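Local coordinates for protein titin (Homo sapiens, PDB 6H4L) that forms part of the muscle sarcomere, where this immunoglobulin-like domain, M4, of its M-band segment probably has a structural role, at residues A[34-39]-A[84-89]; A[9-14]-A[28-33]; A[40-45]-A[64-69]. All blocks are in the same frame, centred on the assembly; numbering follows the deposited sequence. Where two conformers were deposited one is given.

Interaction 1: A[34-39]-A[84-89]; sequences SKPTAE and TNYKGE
Two backbone hydrogen bonds close one end of this contact. Glu-39 N donates to Thr-84 O at 2.8 Å, and Thr-84 N returns the bond to Glu-39 O at 2.9 Å, giving an antiparallel hydrogen-bonded pair whose two side chains leave on the same face of the sheet. A water bridges Glu-39 O and Thr-84 OG1 beside it. Ala-38 CA adds a C-H···O approach to Thr-84 O at 3.3 Å.

Among the side-chain bonds, Asn-85 is central. Its CG occupies the crowded position between backbone N and carbonyl carbon (chi1 71°), which sends ND2 to Pro-36 O at 3.0 Å. That bond is almost straight (174°), lies in the amide plane of Asn-85 and meets a lone pair of the carbonyl. Ser-34 OG, anti to its own backbone N, donates to the same Pro-36 O at 2.8 Å, so two side chains grip the carbonyl just after the cis Lys-35–Pro-36 peptide. At the other end of the amide, Asn-85 OD1 accepts Lys-87 N at 2.9 Å from above its carbonyl plane, forming an Asx turn within the type I turn 85-88.

Apolar contact is confined to Pro-36 and Tyr-86, which cross at about a right angle: Pro-36 CD comes to 3.5 Å from Tyr-86 CE2, and CG lies in the ring plane at the edge.

The contact joins the BC and FG loops of the immunoglobulin sandwich at the end where strands 39-44 and 77-85 pair through Glu-39 and Thr-84. The chain around strand 7-11 adjoins both: Asn-85 ND2 also bonds His-7 O, Tyr-86 OH bonds Asp-6, and Lys-35 pairs through its backbone with His-7.

Interaction 2: A[9-14]-A[28-33]; sequences PRITLR and FILNVQ
Arg-10 places CG in the crowded position between its backbone N and carbonyl carbon (chi1 51°) and runs extended to NE, while Gln-33 sets CG anti to the carbonyl carbon (chi1 -65°) and also extends. They sit on the antiparallel A-B pairing of an I-set immunoglobulin domain, interrupted by a classic beta bulge in which Thr-12 and Leu-13 both face Asn-31. The Arg-10 and Gln-33 side chains cross obliquely, and NE donates to Gln-33 OE1 at 2.7 Å in a nearly straight bond (168°), with only a weak second bond from Arg-10 NH2. OE1 lies at the guanidinium edge, near its plane; the Gln-33 amide is turned steeply to that plane.

Before the bulge, Gln-33 N binds Arg-10 O at 2.8 Å, and Arg-10 N binds Gln-33 O in return. At it, Asn-31 O takes Thr-12 N at 2.9 Å and Asn-31 N reaches Leu-13 O at 3.0 Å. The Asn-31 side chain, with CG anti to its backbone N, lies alongside that of Thr-12 and donates from ND2 to OG1 at 2.8 Å, at the corner the chain turns at Thr-12. Thr-12 CG2 meanwhile packs across the Gln-33 amide, 3.4 Å from CD.

On the other face, Ile-11 and Val-32 turn inward. Ile-11 CD1 touches Leu-30 CD1 at 3.9 Å, and Val-32 CG2 lies against Pro-9 CB. Beyond the corner Arg-14 swings toward strand 88-98, where its NH1 meets Asp-92 and Ser-91 O. Next to the Leu-13 bond, one water donates to both Arg-14 O and Ile-29 O, 2.9 Å from Arg-14 O.

Interaction 3: A[40-45]-A[64-69]; sequences VKWYHN and LTLEIL
The indole of Trp-42 and the side chain of Leu-66 slide past each other in opposite directions, each reaching from its own strand toward the other. Leu-66 CB sits over one face of the six-membered ring, 3.6 Å from its centroid and 7° off the ring normal, a well-centred CH-pi contact. With CG anti to the backbone N (chi1 172°), Leu-66 carries CD2 along the same face to 3.7 Å from Trp-42 CE3. Trp-42 in turn has CG anti to its carbonyl carbon, which lays the benzo half of the indole across the backbone between Leu-64 and Leu-66. Its CZ2 comes within 4.2 Å of Leu-64 CB, obliquely.

These residues belong to strands C and E of the immunoglobulin sandwich, one in each sheet, and Trp-42 is the core tryptophan of strand C familiar from this fold. The short strands run roughly the same way, their axes 9.7 Å apart and 35° askew. No hydrogen bond joins them, and the contact is packing across the interior, almost all of it between apolar side chains. Ala-81 of strand 77-85, Leu-30 and the ring of Tyr-57 also adjoin the indole.

Two residues earlier on both strands, Val-40 and Leu-64 meet tip to tip. Val-40 CG2, anti to its carbonyl carbon, approaches Leu-64 CD2 at 4.0 Å, while Val-40 CG1 rests near Leu-64 CD1.

Overall arrangement
All three contacts lie within one I-set sandwich and sample its loop end, one sheet and its interior. Interaction 2 pairs neighbouring strands inside the sheet 7-11, 26-35, 63-68, 55-60; interaction 3 spans from that sheet to strand 39-44 of the other; interaction 1 joins the loops at one end of the sandwich. Their centres lie about 12 Å (1 to 2), 13 Å (2 to 3) and 18 Å (1 to 3) apart. Along the chain interaction 2 closes first, and interaction 3 then falls between the two segments of interaction 1. Pro-9 packs on Ser-34 and Asn-85. Strand 26-35 carries both Ser-34 of interaction 1 and the Leu-30 that touches Trp-42 in this compact domain.

Interaction 1: A[34-39]-A[84-89]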
loop_
_atom_site.group_PDB
_atom_site.type_symbol
_atom_site.label_atom_id
_atom_site.label_comp_id
_atom_site.label_asym_id
_atom_site.label_seq_id
_atom_site.Cartn_x
_atom_site.Cartn_y
_atom_site.Cartn_z
ATOM N N SER A 34 2.798 13.200 6.415
ATOM C CA SER A 34 2.481 14.090 5.293
ATOM C C SER A 34 1.629 15.250 5.776
ATOM O O SER A 34 0.688 15.052 6.532
ATOM C CB SER A 34 1.728 13.293 4.205
ATOM O OG SER A 34 1.419 14.081 3.075
ATOM N N LYS A 35 1.976 16.469 5.374
ATOM C CA LYS A 35 1.145 17.628 5.688
ATOM C C LYS A 35 1.163 18.603 4.513
ATOM O O LYS A 35 2.201 19.143 4.179
ATOM C CB LYS A 35 1.654 18.333 6.954
ATOM C CG LYS A 35 0.769 19.475 7.396
ATOM C CD LYS A 35 1.384 20.233 8.575
ATOM C CE LYS A 35 0.494 21.389 8.993
ATOM N NZ LYS A 35 1.019 22.072 10.214
ATOM N N PRO A 36 0.007 18.829 3.866
ATOM C CA PRO A 36 -1.293 18.218 4.149
ATOM C C PRO A 36 -1.328 16.717 3.880
ATOM O O PRO A 36 -0.393 16.147 3.313
ATOM C CB PRO A 36 -2.242 18.928 3.175
ATOM C CG PRO A 36 -1.377 19.483 2.111
ATOM C CD PRO A 36 -0.068 19.800 2.760
ATOM N N THR A 37 -2.408 16.083 4.316
ATOM C CA THR A 37 -2.551 14.642 4.185
ATOM C C THR A 37 -2.423 14.195 2.735
ATOM O O THR A 37 -2.961 14.825 1.825
ATOM C CB THR A 37 -3.880 14.169 4.764
ATOM O OG1 THR A 37 -4.935 15.022 4.298
ATOM C CG2 THR A 37 -3.826 14.232 6.276
ATOM N N ALA A 38 -1.700 13.097 2.551
ATOM C CA ALA A 38 -1.352 12.570 1.243
ATOM C C ALA A 38 -2.551 11.948 0.554
ATOM O O ALA A 38 -3.403 11.334 1.196
ATOM C CB ALA A 38 -0.254 11.519 1.384
ATOM N N GLU A 39 -2.592 12.122 -0.757
ATOM C CA GLU A 39 -3.447 11.310 -1.619
ATOM C C GLU A 39 -2.673 10.026 -1.854
ATOM O O GLU A 39 -1.471 10.072 -2.146
ATOM C CB GLU A 39 -3.683 12.010 -2.954
ATOM C CG GLU A 39 -4.484 13.293 -2.866
ATOM C CD GLU A 39 -5.930 13.064 -2.462
ATOM O OE1 GLU A 39 -6.504 12.025 -2.853
ATOM O OE2 GLU A 39 -6.486 13.920 -1.743
ATOM N N THR A 84 1.132 11.319 -2.287
ATOM C CA THR A 84 1.403 12.606 -2.929
ATOM C C THR A 84 0.701 13.756 -2.220
ATOM O O THR A 84 -0.438 13.642 -1.787
ATOM C CB THR A 84 0.931 12.586 -4.402
ATOM O OG1 THR A 84 1.563 11.499 -5.095
ATOM C CG2 THR A 84 1.280 13.895 -5.114
ATOM N N ASN A 85 1.397 14.875 -2.100
ATOM C CA ASN A 85 0.734 16.140 -1.821
ATOM C C ASN A 85 1.421 17.233 -2.640
ATOM O O ASN A 85 2.316 16.943 -3.440
ATOM C CB ASN A 85 0.650 16.447 -0.308
ATOM C CG ASN A 85 1.997 16.791 0.319
ATOM O OD1 ASN A 85 2.989 16.997 -0.377
ATOM N ND2 ASN A 85 2.026 16.868 1.655
ATOM N N TYR A 86 1.001 18.481 -2.479
ATOM C CA TYR A 86 1.540 19.531 -3.339
ATOM C C TYR A 86 3.040 19.754 -3.141
ATOM O O TYR A 86 3.706 20.312 -4.009
ATOM C CB TYR A 86 0.748 20.828 -3.179
ATOM C CG TYR A 86 1.114 21.663 -1.970
ATOM C CD1 TYR A 86 2.044 22.689 -2.078
ATOM C CD2 TYR A 86 0.498 21.458 -0.739
ATOM C CE1 TYR A 86 2.374 23.476 -0.990
ATOM C CE2 TYR A 86 0.815 22.258 0.366
ATOM C CZ TYR A 86 1.756 23.261 0.226
ATOM O OH TYR A 86 2.092 24.061 1.304
ATOM N N LYS A 87 3.561 19.298 -2.005
ATOM C CA LYS A 87 4.974 19.443 -1.675
ATOM C C LYS A 87 5.887 18.374 -2.266
ATOM O O LYS A 87 7.091 18.602 -2.397
ATOM C CB LYS A 87 5.163 19.457 -0.156
ATOM C CG LYS A 87 4.803 20.762 0.494
ATOM C CD LYS A 87 5.801 21.831 0.063
ATOM C CE LYS A 87 5.813 23.004 0.996
ATOM N NZ LYS A 87 6.889 23.943 0.585
ATOM N N GLY A 88 5.336 17.200 -2.583
ATOM C CA GLY A 88 6.148 16.127 -3.124
ATOM C C GLY A 88 5.482 14.773 -3.094
ATOM O O GLY A 88 4.269 14.676 -2.944
ATOM N N GLU A 89 6.288 13.733 -3.229
ATOM C CA GLU A 89 5.749 12.384 -3.267
ATOM C C GLU A 89 6.717 11.397 -2.641
ATOM O O GLU A 89 7.925 11.625 -2.611
ATOM C CB GLU A 89 5.435 11.985 -4.710
ATOM C CG GLU A 89 6.643 11.738 -5.582
ATOM C CD GLU A 89 6.280 11.066 -6.902
ATOM O OE1 GLU A 89 5.073 10.869 -7.166
ATOM O OE2 GLU A 89 7.205 10.725 -7.668
HETATM O O HOH W 1 -0.475 9.380 -5.127
#

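Interaction 2: A[9-14]-A[28-33]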
loop_
_atom_site.group_PDB
_atom_site.type_symbol
_atom_site.label_atom_id
_atom_site.label_comp_id
_atom_site.label_asym_id
_atom_site.label_seq_id
_atom_site.Cartn_x
_atom_site.Cartn_y
_atom_site.Cartn_z
ATOM N N PRO A 9 5.409 14.106 1.587
ATOM C CA PRO A 9 5.238 12.852 2.317
ATOM C C PRO A 9 6.583 12.161 2.550
ATOM O O PRO A 9 7.454 12.178 1.670
ATOM C CB PRO A 9 4.393 12.018 1.348
ATOM C CG PRO A 9 3.654 13.028 0.516
ATOM C CD PRO A 9 4.655 14.136 0.319
ATOM N N ARG A 10 6.744 11.559 3.722
ATOM C CA ARG A 10 7.913 10.746 4.020
ATOM C C ARG A 10 7.434 9.449 4.664
ATOM O O ARG A 10 6.588 9.454 5.564
ATOM C CB ARG A 10 8.891 11.487 4.931
ATOM C CG ARG A 10 8.256 12.063 6.154
ATOM C CD ARG A 10 9.145 13.142 6.799
ATOM N NE ARG A 10 8.507 13.638 8.010
ATOM C CZ ARG A 10 8.430 14.914 8.363
ATOM N NH1 ARG A 10 8.974 15.857 7.603
ATOM N NH2 ARG A 10 7.808 15.237 9.486
ATOM N N ILE A 11 7.959 8.336 4.177
ATOM C CA ILE A 11 7.530 7.041 4.674
ATOM C C ILE A 11 8.475 6.622 5.782
ATOM O O ILE A 11 9.684 6.515 5.569
ATOM C CB ILE A 11 7.485 6.018 3.535
ATOM C CG1 ILE A 11 6.425 6.455 2.512
ATOM C CG2 ILE A 11 7.205 4.597 4.084
ATOM C CD1 ILE A 11 6.383 5.642 1.238
ATOM N N THR A 12 7.916 6.421 6.973
ATOM C CA THR A 12 8.715 6.094 8.151
ATOM C C THR A 12 8.692 4.611 8.540
ATOM O O THR A 12 9.530 4.161 9.325
ATOM C CB THR A 12 8.286 6.922 9.374
ATOM O OG1 THR A 12 6.950 6.563 9.747
ATOM C CG2 THR A 12 8.372 8.422 9.076
ATOM N N LEU A 13 7.715 3.869 8.027
ATOM C CA LEU A 13 7.659 2.420 8.210
ATOM C C LEU A 13 7.300 1.830 6.861
ATOM O O LEU A 13 6.261 2.174 6.284
ATOM C CB LEU A 13 6.588 2.002 9.223
ATOM C CG LEU A 13 6.385 0.478 9.250
ATOM C CD1 LEU A 13 7.579 -0.191 9.911
ATOM C CD2 LEU A 13 5.088 0.098 9.937
ATOM N N ARG A 14 8.166 0.963 6.353
ATOM C CA ARG A 14 7.983 0.454 5.002
ATOM C C ARG A 14 7.307 -0.909 4.998
ATOM O O ARG A 14 7.393 -1.662 5.967
ATOM C CB ARG A 14 9.327 0.390 4.275
ATOM C CG ARG A 14 9.947 1.780 4.070
ATOM C CD ARG A 14 10.917 1.847 2.895
ATOM N NE ARG A 14 11.277 3.235 2.586
ATOM C CZ ARG A 14 10.745 3.951 1.597
ATOM N NH1 ARG A 14 9.837 3.413 0.795
ATOM N NH2 ARG A 14 11.132 5.206 1.398
ATOM N N PHE A 28 -0.719 -5.447 3.617
ATOM C CA PHE A 28 0.508 -4.655 3.614
ATOM C C PHE A 28 0.219 -3.397 4.414
ATOM O O PHE A 28 -0.855 -2.818 4.304
ATOM C CB PHE A 28 0.911 -4.266 2.194
ATOM C CG PHE A 28 1.480 -5.411 1.376
ATOM C CD1 PHE A 28 2.809 -5.777 1.515
ATOM C CD2 PHE A 28 0.697 -6.084 0.457
ATOM C CE1 PHE A 28 3.346 -6.810 0.763
ATOM C CE2 PHE A 28 1.227 -7.133 -0.298
ATOM C CZ PHE A 28 2.551 -7.491 -0.143
ATOM N N ILE A 29 1.181 -2.962 5.209
ATOM C CA ILE A 29 0.971 -1.783 6.051
ATOM C C ILE A 29 2.205 -0.902 5.959
ATOM O O ILE A 29 3.323 -1.399 5.989
ATOM C CB ILE A 29 0.722 -2.180 7.519
ATOM C CG1 ILE A 29 -0.539 -3.042 7.635
ATOM C CG2 ILE A 29 0.559 -0.935 8.388
ATOM C CD1 ILE A 29 -0.689 -3.749 8.978
ATOM N N LEU A 30 1.997 0.403 5.826
ATOM C CA LEU A 30 3.120 1.338 5.903
ATOM C C LEU A 30 2.672 2.571 6.657
ATOM O O LEU A 30 1.495 2.750 6.939
ATOM C CB LEU A 30 3.668 1.701 4.525
ATOM C CG LEU A 30 2.814 2.487 3.540
ATOM C CD1 LEU A 30 3.679 3.215 2.530
ATOM C CD2 LEU A 30 1.888 1.513 2.787
ATOM N N ASN A 31 3.628 3.408 7.050
ATOM C CA ASN A 31 3.274 4.636 7.726
ATOM C C ASN A 31 3.902 5.816 7.010
ATOM O O ASN A 31 5.095 5.784 6.707
ATOM C CB ASN A 31 3.798 4.621 9.157
ATOM C CG ASN A 31 3.294 5.790 9.960
ATOM O OD1 ASN A 31 2.155 5.807 10.416
ATOM N ND2 ASN A 31 4.147 6.784 10.133
ATOM N N VAL A 32 3.083 6.820 6.714
ATOM C CA VAL A 32 3.560 8.023 6.019
ATOM C C VAL A 32 3.291 9.241 6.895
ATOM O O VAL A 32 2.259 9.326 7.571
ATOM C CB VAL A 32 2.882 8.176 4.627
ATOM C CG1 VAL A 32 1.377 8.389 4.778
ATOM C CG2 VAL A 32 3.539 9.298 3.801
ATOM N N GLN A 33 4.243 10.185 6.895
ATOM C CA GLN A 33 4.070 11.474 7.538
ATOM C C GLN A 33 3.913 12.484 6.417
ATOM O O GLN A 33 4.770 12.577 5.538
ATOM C CB GLN A 33 5.302 11.818 8.373
ATOM C CG GLN A 33 5.528 10.859 9.550
ATOM C CD GLN A 33 6.799 11.170 10.333
ATOM O OE1 GLN A 33 7.695 11.868 9.846
ATOM N NE2 GLN A 33 6.885 10.640 11.558
HETATM O O HOH W 2 5.216 -3.073 7.174
#

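Interaction 3: A[40-45]-A[64-69]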
loop_
_atom_site.group_PDB
_atom_site.type_symbol
_atom_site.label_atom_id
_atom_site.label_comp_id
_atom_site.label_asym_id
_atom_site.label_seq_id
_atom_site.Cartn_x
_atom_site.Cartn_y
_atom_site.Cartn_z
ATOM N N VAL A 40 -3.340 8.884 -1.713
ATOM C CA VAL A 40 -2.655 7.604 -1.809
ATOM C C VAL A 40 -3.229 6.807 -2.972
ATOM O O VAL A 40 -4.457 6.716 -3.135
ATOM C CB VAL A 40 -2.801 6.798 -0.494
ATOM C CG1 VAL A 40 -2.057 5.492 -0.584
ATOM C CG2 VAL A 40 -2.253 7.628 0.687
ATOM N N LYS A 41 -2.339 6.269 -3.800
ATOM C CA LYS A 41 -2.749 5.324 -4.840
ATOM C C LYS A 41 -1.992 4.018 -4.666
ATOM O O LYS A 41 -0.827 4.021 -4.273
ATOM C CB LYS A 41 -2.494 5.904 -6.234
ATOM C CG LYS A 41 -3.342 7.122 -6.544
ATOM C CD LYS A 41 -3.123 7.574 -7.982
ATOM C CE LYS A 41 -3.955 8.807 -8.310
ATOM N NZ LYS A 41 -5.402 8.555 -8.087
ATOM N N TRP A 42 -2.658 2.902 -4.971
ATOM C CA TRP A 42 -2.044 1.594 -4.829
ATOM C C TRP A 42 -1.966 0.916 -6.180
ATOM O O TRP A 42 -2.859 1.087 -7.000
ATOM C CB TRP A 42 -2.882 0.726 -3.897
ATOM C CG TRP A 42 -2.728 1.054 -2.426
ATOM C CD1 TRP A 42 -3.512 1.886 -1.684
ATOM C CD2 TRP A 42 -1.758 0.501 -1.533
ATOM N NE1 TRP A 42 -3.070 1.905 -0.370
ATOM C CE2 TRP A 42 -1.996 1.060 -0.258
ATOM C CE3 TRP A 42 -0.708 -0.410 -1.684
ATOM C CZ2 TRP A 42 -1.227 0.712 0.861
ATOM C CZ3 TRP A 42 0.052 -0.742 -0.583
ATOM C CH2 TRP A 42 -0.200 -0.171 0.668
ATOM N N TYR A 43 -0.900 0.151 -6.394
ATOM C CA TYR A 43 -0.675 -0.529 -7.669
ATOM C C TYR A 43 -0.285 -1.979 -7.447
ATOM O O TYR A 43 0.363 -2.316 -6.458
ATOM C CB TYR A 43 0.445 0.174 -8.450
ATOM C CG TYR A 43 0.162 1.621 -8.747
ATOM C CD1 TYR A 43 -0.311 2.018 -9.991
ATOM C CD2 TYR A 43 0.375 2.600 -7.778
ATOM C CE1 TYR A 43 -0.579 3.352 -10.260
ATOM C CE2 TYR A 43 0.108 3.931 -8.042
ATOM C CZ TYR A 43 -0.362 4.300 -9.281
ATOM O OH TYR A 43 -0.626 5.626 -9.545
ATOM N N HIS A 44 -0.705 -2.843 -8.373
ATOM C CA HIS A 44 -0.262 -4.231 -8.402
ATOM C C HIS A 44 0.428 -4.483 -9.743
ATOM O O HIS A 44 -0.173 -4.305 -10.807
ATOM C CB HIS A 44 -1.453 -5.177 -8.231
ATOM C CG HIS A 44 -1.098 -6.633 -8.322
ATOM N ND1 HIS A 44 -1.978 -7.582 -8.799
ATOM C CD2 HIS A 44 0.030 -7.305 -7.985
ATOM C CE1 HIS A 44 -1.405 -8.773 -8.758
ATOM N NE2 HIS A 44 -0.184 -8.632 -8.276
ATOM N N ASN A 45 1.700 -4.866 -9.690
ATOM C CA ASN A 45 2.526 -4.946 -10.895
ATOM C C ASN A 45 2.332 -3.767 -11.863
ATOM O O ASN A 45 2.210 -3.953 -13.074
ATOM C CB ASN A 45 2.298 -6.281 -11.612
ATOM C CG ASN A 45 2.727 -7.469 -10.773
ATOM O OD1 ASN A 45 3.714 -7.404 -10.041
ATOM N ND2 ASN A 45 1.984 -8.563 -10.874
ATOM N N LEU A 64 -1.241 3.411 6.526
ATOM C CA LEU A 64 -1.839 2.992 5.258
ATOM C C LEU A 64 -1.900 1.479 5.262
ATOM O O LEU A 64 -0.890 0.841 5.533
ATOM C CB LEU A 64 -0.966 3.435 4.088
ATOM C CG LEU A 64 -0.552 4.906 4.127
ATOM C CD1 LEU A 64 0.222 5.198 2.850
ATOM C CD2 LEU A 64 -1.778 5.787 4.251
ATOM N N THR A 65 -3.065 0.904 4.958
ATOM C CA THR A 65 -3.201 -0.558 4.933
ATOM C C THR A 65 -3.847 -0.959 3.621
ATOM O O THR A 65 -4.837 -0.346 3.203
ATOM C CB THR A 65 -4.069 -1.078 6.107
ATOM O OG1 THR A 65 -3.531 -0.595 7.355
ATOM C CG2 THR A 65 -4.117 -2.612 6.137
ATOM N N LEU A 66 -3.262 -1.964 2.968
ATOM C CA LEU A 66 -3.879 -2.609 1.809
ATOM C C LEU A 66 -4.247 -4.005 2.249
ATOM O O LEU A 66 -3.417 -4.719 2.795
ATOM C CB LEU A 66 -2.903 -2.697 0.634
ATOM C CG LEU A 66 -3.400 -3.544 -0.560
ATOM C CD1 LEU A 66 -4.602 -2.871 -1.195
ATOM C CD2 LEU A 66 -2.288 -3.742 -1.603
ATOM N N GLU A 67 -5.483 -4.394 1.999
ATOM C CA GLU A 67 -5.910 -5.723 2.371
ATOM C C GLU A 67 -6.327 -6.458 1.102
ATOM O O GLU A 67 -7.085 -5.920 0.300
ATOM C CB GLU A 67 -7.062 -5.624 3.354
ATOM C CG GLU A 67 -7.661 -6.959 3.743
ATOM C CD GLU A 67 -8.779 -6.775 4.741
ATOM O OE1 GLU A 67 -9.850 -6.267 4.345
ATOM O OE2 GLU A 67 -8.570 -7.099 5.926
ATOM N N ILE A 68 -5.780 -7.651 0.912
ATOM C CA ILE A 68 -6.135 -8.494 -0.233
ATOM C C ILE A 68 -6.759 -9.759 0.324
ATOM O O ILE A 68 -6.143 -10.446 1.143
ATOM C CB ILE A 68 -4.891 -8.858 -1.068
ATOM C CG1 ILE A 68 -4.131 -7.594 -1.487
ATOM C CG2 ILE A 68 -5.288 -9.701 -2.295
ATOM C CD1 ILE A 68 -2.635 -7.694 -1.284
ATOM N N LEU A 69 -7.985 -10.061 -0.100
ATOM C CA LEU A 69 -8.722 -11.186 0.444
ATOM C C LEU A 69 -8.596 -12.395 -0.471
ATOM O O LEU A 69 -8.455 -12.238 -1.681
ATOM C CB LEU A 69 -10.201 -10.832 0.576
ATOM C CG LEU A 69 -10.578 -9.658 1.476
ATOM C CD1 LEU A 69 -12.092 -9.620 1.623
ATOM C CD2 LEU A 69 -9.911 -9.805 2.827
#